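Long-range contacts in arginase (Glaciozyma antarctica, PDB 5YNL), which probably hydrolyses L-arginine to L-ornithine and urea, as arginases do, in a yeast adapted to the cold: residues Ala58-Cys63 with Trp95-Ala100; Val325-Met330 with Ser351-Ala356. All blocks are in the same frame, centred on the assembly; numbering follows the deposited sequence. Where two conformers were deposited one is given.

Interaction 1 (Ala58-Cys63 with Trp95-Ala100)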
ATOM      1  N   ALA A  58       2.305   8.385  14.059  1.00 40.03           N
ATOM      2  CA  ALA A  58       2.448   7.251  13.148  1.00 37.89           C
ATOM      3  C   ALA A  58       1.757   6.047  13.771  1.00 39.10           C
ATOM      4  O   ALA A  58       2.145   5.607  14.848  1.00 40.93           O
ATOM      5  CB  ALA A  58       3.938   6.936  12.878  1.00 36.78           C
ATOM      6  N   GLY A  59       0.726   5.530  13.109  1.00 52.03           N
ATOM      7  CA  GLY A  59       0.081   4.314  13.566  1.00 52.76           C
ATOM      8  C   GLY A  59       0.812   3.123  12.984  1.00 52.11           C
ATOM      9  O   GLY A  59       1.160   3.108  11.794  1.00 50.87           O
ATOM     10  N   ILE A  60       1.062   2.120  13.809  1.00 55.62           N
ATOM     11  CA  ILE A  60       1.786   0.961  13.324  1.00 55.66           C
ATOM     12  C   ILE A  60       0.958  -0.300  13.499  1.00 56.26           C
ATOM     13  O   ILE A  60       0.597  -0.662  14.630  1.00 57.73           O
ATOM     14  CB  ILE A  60       3.166   0.828  14.015  1.00 58.00           C
ATOM     15  CG1 ILE A  60       4.096   1.948  13.534  1.00 58.91           C
ATOM     16  CG2 ILE A  60       3.791  -0.534  13.721  1.00 59.96           C
ATOM     17  CD1 ILE A  60       5.455   1.905  14.141  1.00 62.52           C
ATOM     18  N   VAL A  61       0.631  -0.957  12.383  1.00 50.63           N
ATOM     19  CA  VAL A  61      -0.043  -2.250  12.472  1.00 51.35           C
ATOM     20  C   VAL A  61       0.711  -3.319  11.680  1.00 51.50           C
ATOM     21  O   VAL A  61       0.895  -3.209  10.462  1.00 50.34           O
ATOM     22  CB  VAL A  61      -1.598  -2.198  12.160  1.00 50.96           C
ATOM     23  CG1 VAL A  61      -2.158  -0.763  12.233  1.00 50.65           C
ATOM     24  CG2 VAL A  61      -1.947  -2.847  10.840  1.00 49.99           C
ATOM     25  N   GLY A  62       1.200  -4.330  12.396  1.00 45.80           N
ATOM     26  CA  GLY A  62       1.893  -5.426  11.750  1.00 46.39           C
ATOM     27  C   GLY A  62       0.972  -6.616  11.609  1.00 46.80           C
ATOM     28  O   GLY A  62       0.198  -6.917  12.520  1.00 47.84           O
ATOM     29  N   CYS A  63       1.040  -7.282  10.462  1.00 54.83           N
ATOM     30  CA  CYS A  63       0.321  -8.532  10.256  1.00 55.58           C
ATOM     31  C   CYS A  63       1.165  -9.543   9.479  1.00 58.44           C
ATOM     32  O   CYS A  63       1.344  -9.414   8.263  1.00 57.45           O
ATOM     33  CB  CYS A  63      -1.004  -8.289   9.542  1.00 52.86           C
ATOM     34  SG  CYS A  63      -1.718  -9.805   8.837  1.00 54.22           S
ATOM     35  N   TRP A  95       8.051  12.136  14.707  1.00 53.62           N
ATOM     36  CA  TRP A  95       6.769  11.441  14.835  1.00 53.18           C
ATOM     37  C   TRP A  95       6.565  10.774  16.205  1.00 55.53           C
ATOM     38  O   TRP A  95       7.522  10.248  16.801  1.00 56.53           O
ATOM     39  CB  TRP A  95       6.675  10.352  13.779  1.00 50.41           C
ATOM     40  CG  TRP A  95       6.542  10.826  12.375  1.00 48.17           C
ATOM     41  CD1 TRP A  95       7.548  11.036  11.476  1.00 47.10           C
ATOM     42  CD2 TRP A  95       5.315  11.100  11.677  1.00 47.18           C
ATOM     43  NE1 TRP A  95       7.021  11.439  10.265  1.00 45.47           N
ATOM     44  CE2 TRP A  95       5.655  11.491  10.366  1.00 45.35           C
ATOM     45  CE3 TRP A  95       3.962  11.073  12.045  1.00 47.98           C
ATOM     46  CZ2 TRP A  95       4.699  11.856   9.428  1.00 44.34           C
ATOM     47  CZ3 TRP A  95       3.018  11.416  11.114  1.00 46.87           C
ATOM     48  CH2 TRP A  95       3.386  11.808   9.817  1.00 45.03           C
ATOM     49  N   THR A  96       5.322  10.769  16.697  1.00 51.49           N
ATOM     50  CA  THR A  96       4.975   9.970  17.880  1.00 53.71           C
ATOM     51  C   THR A  96       4.392   8.626  17.440  1.00 52.13           C
ATOM     52  O   THR A  96       3.609   8.554  16.476  1.00 50.18           O
ATOM     53  CB  THR A  96       4.015  10.697  18.848  1.00 56.65           C
ATOM     54  OG1 THR A  96       4.780  11.526  19.724  1.00 59.20           O
ATOM     55  CG2 THR A  96       3.224   9.701  19.697  1.00 58.41           C
ATOM     56  N   VAL A  97       4.803   7.564  18.128  1.00 62.19           N
ATOM     57  CA  VAL A  97       4.488   6.213  17.692  1.00 60.86           C
ATOM     58  C   VAL A  97       3.369   5.576  18.507  1.00 63.00           C
ATOM     59  O   VAL A  97       3.433   5.508  19.743  1.00 65.96           O
ATOM     60  CB  VAL A  97       5.745   5.329  17.687  1.00 60.38           C
ATOM     61  CG1 VAL A  97       5.383   3.862  17.501  1.00 59.86           C
ATOM     62  CG2 VAL A  97       6.687   5.788  16.588  1.00 57.95           C
ATOM     63  N   ASP A  98       2.340   5.123  17.796  1.00 62.13           N
ATOM     64  CA  ASP A  98       1.252   4.380  18.396  1.00 64.10           C
ATOM     65  C   ASP A  98       1.354   2.933  17.926  1.00 62.96           C
ATOM     66  O   ASP A  98       0.835   2.581  16.866  1.00 60.96           O
ATOM     67  CB  ASP A  98      -0.081   4.990  17.969  1.00 64.05           C
ATOM     68  CG  ASP A  98      -1.255   4.445  18.750  1.00 66.85           C
ATOM     69  OD1 ASP A  98      -1.040   3.928  19.870  1.00 69.44           O
ATOM     70  OD2 ASP A  98      -2.397   4.550  18.242  1.00 66.71           O
ATOM     71  N   PHE A  99       2.050   2.112  18.712  1.00 53.73           N
ATOM     72  CA  PHE A  99       2.217   0.685  18.457  1.00 53.32           C
ATOM     73  C   PHE A  99       1.739  -0.139  19.649  1.00 56.73           C
ATOM     74  O   PHE A  99       2.103   0.156  20.791  1.00 59.29           O
ATOM     75  CB  PHE A  99       3.692   0.378  18.234  1.00 52.12           C
ATOM     76  CG  PHE A  99       3.970  -1.060  17.903  1.00 51.86           C
ATOM     77  CD1 PHE A  99       3.234  -1.718  16.917  1.00 51.54           C
ATOM     78  CD2 PHE A  99       4.982  -1.752  18.555  1.00 53.10           C
ATOM     79  CE1 PHE A  99       3.504  -3.066  16.606  1.00 52.59           C
ATOM     80  CE2 PHE A  99       5.256  -3.073  18.247  1.00 53.26           C
ATOM     81  CZ  PHE A  99       4.516  -3.738  17.281  1.00 53.38           C
ATOM     82  N   ALA A 100       0.966  -1.194  19.390  1.00 64.84           N
ATOM     83  CA  ALA A 100       0.395  -2.015  20.464  1.00 68.81           C
ATOM     84  C   ALA A 100       1.382  -3.006  21.070  1.00 69.96           C
ATOM     85  O   ALA A 100       0.976  -3.888  21.819  1.00 73.28           O
ATOM     86  CB  ALA A 100      -0.832  -2.753  19.974  1.00 71.16           C
TER

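Interaction 2 (Val325-Met330 with Ser351-Ala356)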
ATOM      1  N   VAL A 325      -1.708   9.583   3.847  1.00 37.34           N
ATOM      2  CA  VAL A 325      -2.301   9.244   5.136  1.00 39.43           C
ATOM      3  C   VAL A 325      -2.069   7.780   5.512  1.00 40.21           C
ATOM      4  O   VAL A 325      -2.068   7.439   6.689  1.00 42.29           O
ATOM      5  CB  VAL A 325      -3.806   9.544   5.182  1.00 39.29           C
ATOM      6  CG1 VAL A 325      -4.059  11.055   5.080  1.00 39.47           C
ATOM      7  CG2 VAL A 325      -4.531   8.790   4.061  1.00 37.16           C
ATOM      8  N   SER A 326      -1.855   6.923   4.517  1.00 40.21           N
ATOM      9  CA  SER A 326      -1.619   5.506   4.771  0.78 41.39           C
ATOM     10  C   SER A 326      -0.533   4.916   3.904  1.00 39.97           C
ATOM     11  O   SER A 326      -0.461   5.187   2.697  1.00 36.04           O
ATOM     12  CB  SER A 326      -2.889   4.686   4.587  0.78 40.99           C
ATOM     13  OG  SER A 326      -3.651   4.693   5.768  0.78 43.19           O
ATOM     14  N   LEU A 327       0.292   4.094   4.541  1.00 35.52           N
ATOM     15  CA  LEU A 327       1.430   3.441   3.916  1.00 31.24           C
ATOM     16  C   LEU A 327       1.418   1.959   4.269  1.00 32.67           C
ATOM     17  O   LEU A 327       1.430   1.603   5.466  1.00 34.45           O
ATOM     18  CB  LEU A 327       2.720   4.057   4.465  1.00 29.60           C
ATOM     19  CG  LEU A 327       4.047   3.365   4.148  1.00 26.54           C
ATOM     20  CD1 LEU A 327       4.319   3.414   2.644  1.00 23.52           C
ATOM     21  CD2 LEU A 327       5.148   4.025   4.929  1.00 26.37           C
ATOM     22  N   ASP A 328       1.381   1.102   3.249  1.00 30.22           N
ATOM     23  CA  ASP A 328       1.620  -0.317   3.461  1.00 31.96           C
ATOM     24  C   ASP A 328       3.035  -0.659   2.988  1.00 28.49           C
ATOM     25  O   ASP A 328       3.458  -0.222   1.902  1.00 25.54           O
ATOM     26  CB  ASP A 328       0.671  -1.185   2.642  1.00 34.75           C
ATOM     27  CG  ASP A 328      -0.775  -0.781   2.760  1.00 35.52           C
ATOM     28  OD1 ASP A 328      -1.180  -0.133   3.755  1.00 36.04           O
ATOM     29  OD2 ASP A 328      -1.515  -1.155   1.827  1.00 33.98           O
ATOM     30  N   ILE A 329       3.749  -1.455   3.773  1.00 29.29           N
ATOM     31  CA  ILE A 329       5.016  -2.005   3.328  1.00 27.88           C
ATOM     32  C   ILE A 329       4.825  -3.520   3.386  1.00 30.77           C
ATOM     33  O   ILE A 329       4.873  -4.116   4.483  1.00 32.25           O
ATOM     34  CB  ILE A 329       6.170  -1.614   4.271  1.00 26.66           C
ATOM     35  CG1 ILE A 329       6.245  -0.097   4.462  1.00 25.68           C
ATOM     36  CG2 ILE A 329       7.503  -2.223   3.785  1.00 26.90           C
ATOM     37  CD1 ILE A 329       6.918   0.669   3.327  1.00 23.90           C
ATOM     38  N   MET A 330       4.594  -4.152   2.238  1.00 29.21           N
ATOM     39  CA  MET A 330       4.143  -5.536   2.241  1.00 32.28           C
ATOM     40  C   MET A 330       5.230  -6.526   1.796  1.00 32.76           C
ATOM     41  O   MET A 330       6.233  -6.135   1.185  1.00 30.90           O
ATOM     42  CB  MET A 330       2.913  -5.656   1.334  1.00 33.97           C
ATOM     43  CG  MET A 330       1.740  -4.743   1.708  1.00 33.82           C
ATOM     44  SD  MET A 330       0.829  -5.182   3.214  1.00 35.41           S
ATOM     45  CE  MET A 330      -0.737  -4.366   2.897  1.00 35.12           C
ATOM     46  N   SER A 351      14.159   1.963   5.347  1.00 35.36           N
ATOM     47  CA  SER A 351      14.491   3.138   4.575  1.00 36.42           C
ATOM     48  C   SER A 351      13.237   3.743   3.913  1.00 30.51           C
ATOM     49  O   SER A 351      13.052   4.949   3.995  1.00 31.54           O
ATOM     50  CB  SER A 351      15.574   2.810   3.542  1.00 35.10           C
ATOM     51  OG  SER A 351      16.342   3.962   3.238  1.00 35.72           O
ATOM     52  N   LEU A 352      12.381   2.912   3.304  1.00 36.26           N
ATOM     53  CA  LEU A 352      11.223   3.426   2.586  1.00 29.76           C
ATOM     54  C   LEU A 352      10.220   4.034   3.572  1.00 29.60           C
ATOM     55  O   LEU A 352       9.536   5.026   3.247  1.00 29.01           O
ATOM     56  CB  LEU A 352      10.521   2.350   1.753  1.00 25.38           C
ATOM     57  CG  LEU A 352      11.255   1.562   0.657  1.00 25.00           C
ATOM     58  CD1 LEU A 352      10.354   0.404   0.144  1.00 24.55           C
ATOM     59  CD2 LEU A 352      11.667   2.483  -0.532  1.00 23.74           C
ATOM     60  N   VAL A 353      10.115   3.446   4.766  1.00 30.34           N
ATOM     61  CA  VAL A 353       9.201   3.992   5.767  1.00 29.60           C
ATOM     62  C   VAL A 353       9.658   5.401   6.142  1.00 33.51           C
ATOM     63  O   VAL A 353       8.886   6.343   6.015  1.00 32.96           O
ATOM     64  CB  VAL A 353       9.071   3.093   7.045  1.00 31.48           C
ATOM     65  CG1 VAL A 353       8.341   3.831   8.143  1.00 32.67           C
ATOM     66  CG2 VAL A 353       8.326   1.792   6.720  1.00 31.05           C
ATOM     67  N   ARG A 354      10.918   5.534   6.574  1.00 34.31           N
ATOM     68  CA  ARG A 354      11.469   6.821   7.011  0.62 38.44           C
ATOM     69  C   ARG A 354      11.215   7.870   5.955  1.00 41.15           C
ATOM     70  O   ARG A 354      10.796   8.983   6.252  1.00 42.16           O
ATOM     71  CB  ARG A 354      12.980   6.725   7.255  0.62 42.99           C
ATOM     72  CG  ARG A 354      13.376   5.781   8.381  0.62 41.42           C
ATOM     73  CD  ARG A 354      14.795   6.064   8.873  0.62 44.10           C
ATOM     74  NE  ARG A 354      15.815   5.978   7.825  0.62 47.97           N
ATOM     75  CZ  ARG A 354      16.497   4.874   7.515  0.62 49.96           C
ATOM     76  NH1 ARG A 354      16.266   3.737   8.157  0.62 49.20           N
ATOM     77  NH2 ARG A 354      17.403   4.903   6.553  0.62 52.06           N
ATOM     78  N   CYS A 355      11.477   7.470   4.727  1.00 47.35           N
ATOM     79  CA  CYS A 355      11.377   8.287   3.561  1.00 50.45           C
ATOM     80  C   CYS A 355       9.946   8.733   3.314  1.00 45.85           C
ATOM     81  O   CYS A 355       9.668   9.913   3.069  1.00 50.50           O
ATOM     82  CB  CYS A 355      11.826   7.422   2.400  1.00 47.35           C
ATOM     83  SG  CYS A 355      12.214   8.360   1.005  1.00 47.01           S
ATOM     84  N   ALA A 356       9.032   7.771   3.379  1.00 36.48           N
ATOM     85  CA  ALA A 356       7.632   8.040   3.113  1.00 32.47           C
ATOM     86  C   ALA A 356       7.090   8.998   4.152  1.00 35.81           C
ATOM     87  O   ALA A 356       6.173   9.766   3.859  1.00 37.21           O
ATOM     88  CB  ALA A 356       6.810   6.741   3.099  1.00 25.30           C
TER

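Interaction 1 (Ala58-Cys63 with Trp95-Ala100)
Ile60 fits between Val97 and Phe99 on the neighbouring strand, a single branched bump spanning two side chains two residues apart. Its two arms part at CB. With CG1 beside the backbone N (chi1 -70°) and the chain then fully extended, CD1 reaches back to Val97 CG1, 3.9 Å away, whereas CG2, anti to that N, runs up to Phe99 CD1 at 3.5 Å and meets the ring obliquely. The same ring turns its edge to the backbone, Ile60 O lying in its plane 3.6 Å from Phe99 CD1. At the other end Trp95, just ahead of its strand, lays the benzo part of the indole beside Ala58: its CE3 is 3.7 Å from Ala58 N and also near the small CB, while its NE1 is hydrogen-bonded to Leu357 O. Ala58, Ile60, Val97 and Phe99 share one face of the sheet, and helix 86-92 packs there with Leu87 on Ile60 and Ile90 on Val97. Strand 96-99 is an edge strand of the parallel sheet of the arginase alpha/beta fold, and the helices between it and strand 57-63 make this a beta-alpha-beta crossover. Three backbone hydrogen bonds lace the pair: Ala58 N gives to Thr96 O (2.8 Å), Asp98 N to Ala58 O (3.0 Å) and Ile60 N to Asp98 O (3.1 Å). On the reverse face Gly59 presents no side chain next to Asp98, whose OD2 is hydrogen-bonded to Gln146 NE2 and whose side chain touches His141 of helix 124-142.

Interaction 2 (Val325-Met330 with Ser351-Ala356)
Ile329 lays its longer branch across one methyl of Val353: Val353 CG2 sits 3.6 Å from Ile329 CG1 and 3.8 Å from Ile329 CD1, so it rests against the last bond of that branch and not on its end alone. Two torsions bring this about. CG1 stands beside the backbone N (chi1 -54°), and a second turn at chi2, -80°, bends CD1 round instead of leaving the branch extended. CD1 also comes to 4.3 Å from Leu352 CB, a looser touch on the preceding residue of the helix. One step back along the same side of the strand, Leu327 extends from its backbone with CG anti to N and spreads its two methyls before the helix. Leu327 CD2 is 3.7 Å from Ala356 CB and 4.1 Å from Val353 CA, which puts it over the helix backbone between two residues one turn apart; CD1 only grazes Ala356 CB. The small size of Ala356 is consistent with this close approach of the leucine to the helix. The contact is entirely apolar and buried, with the axes of segments 325-330 and 351-356 9.8 Å apart at their closest and running almost antiparallel, at 171°. Around it, Ile329 also touches Leu151 of strand 147-152, and Leu352 continues to Phe285 of strand 281-286 and Cys315 of helix 308-320. On the other face of the strand, Asp328 OD1 is hydrogen-bonded to Thr161 OG1. A helix covering a central parallel strand through aliphatic side chains in this way is characteristic of the three-layer alpha/beta/alpha fold of the arginase family.

From the N terminus, the chain enters the sheet along strand 57-63, passes through helices 77-83 and 86-92, and returns as edge strand 96-99, where interaction 1 closes the first loop. The chain then builds the remaining strands before strand 324-330 enters beside strand 147-152. It leaves again to form helix 345-356, and interaction 2 closes this later loop near the C terminus. The two loops follow one another in series, neither nesting nor crossing. The centres of the two interactions lie about 12 Å apart and the contacts do not touch, yet both reach the same sheet: strand 147-152 stands between strands 57-63 and 324-330.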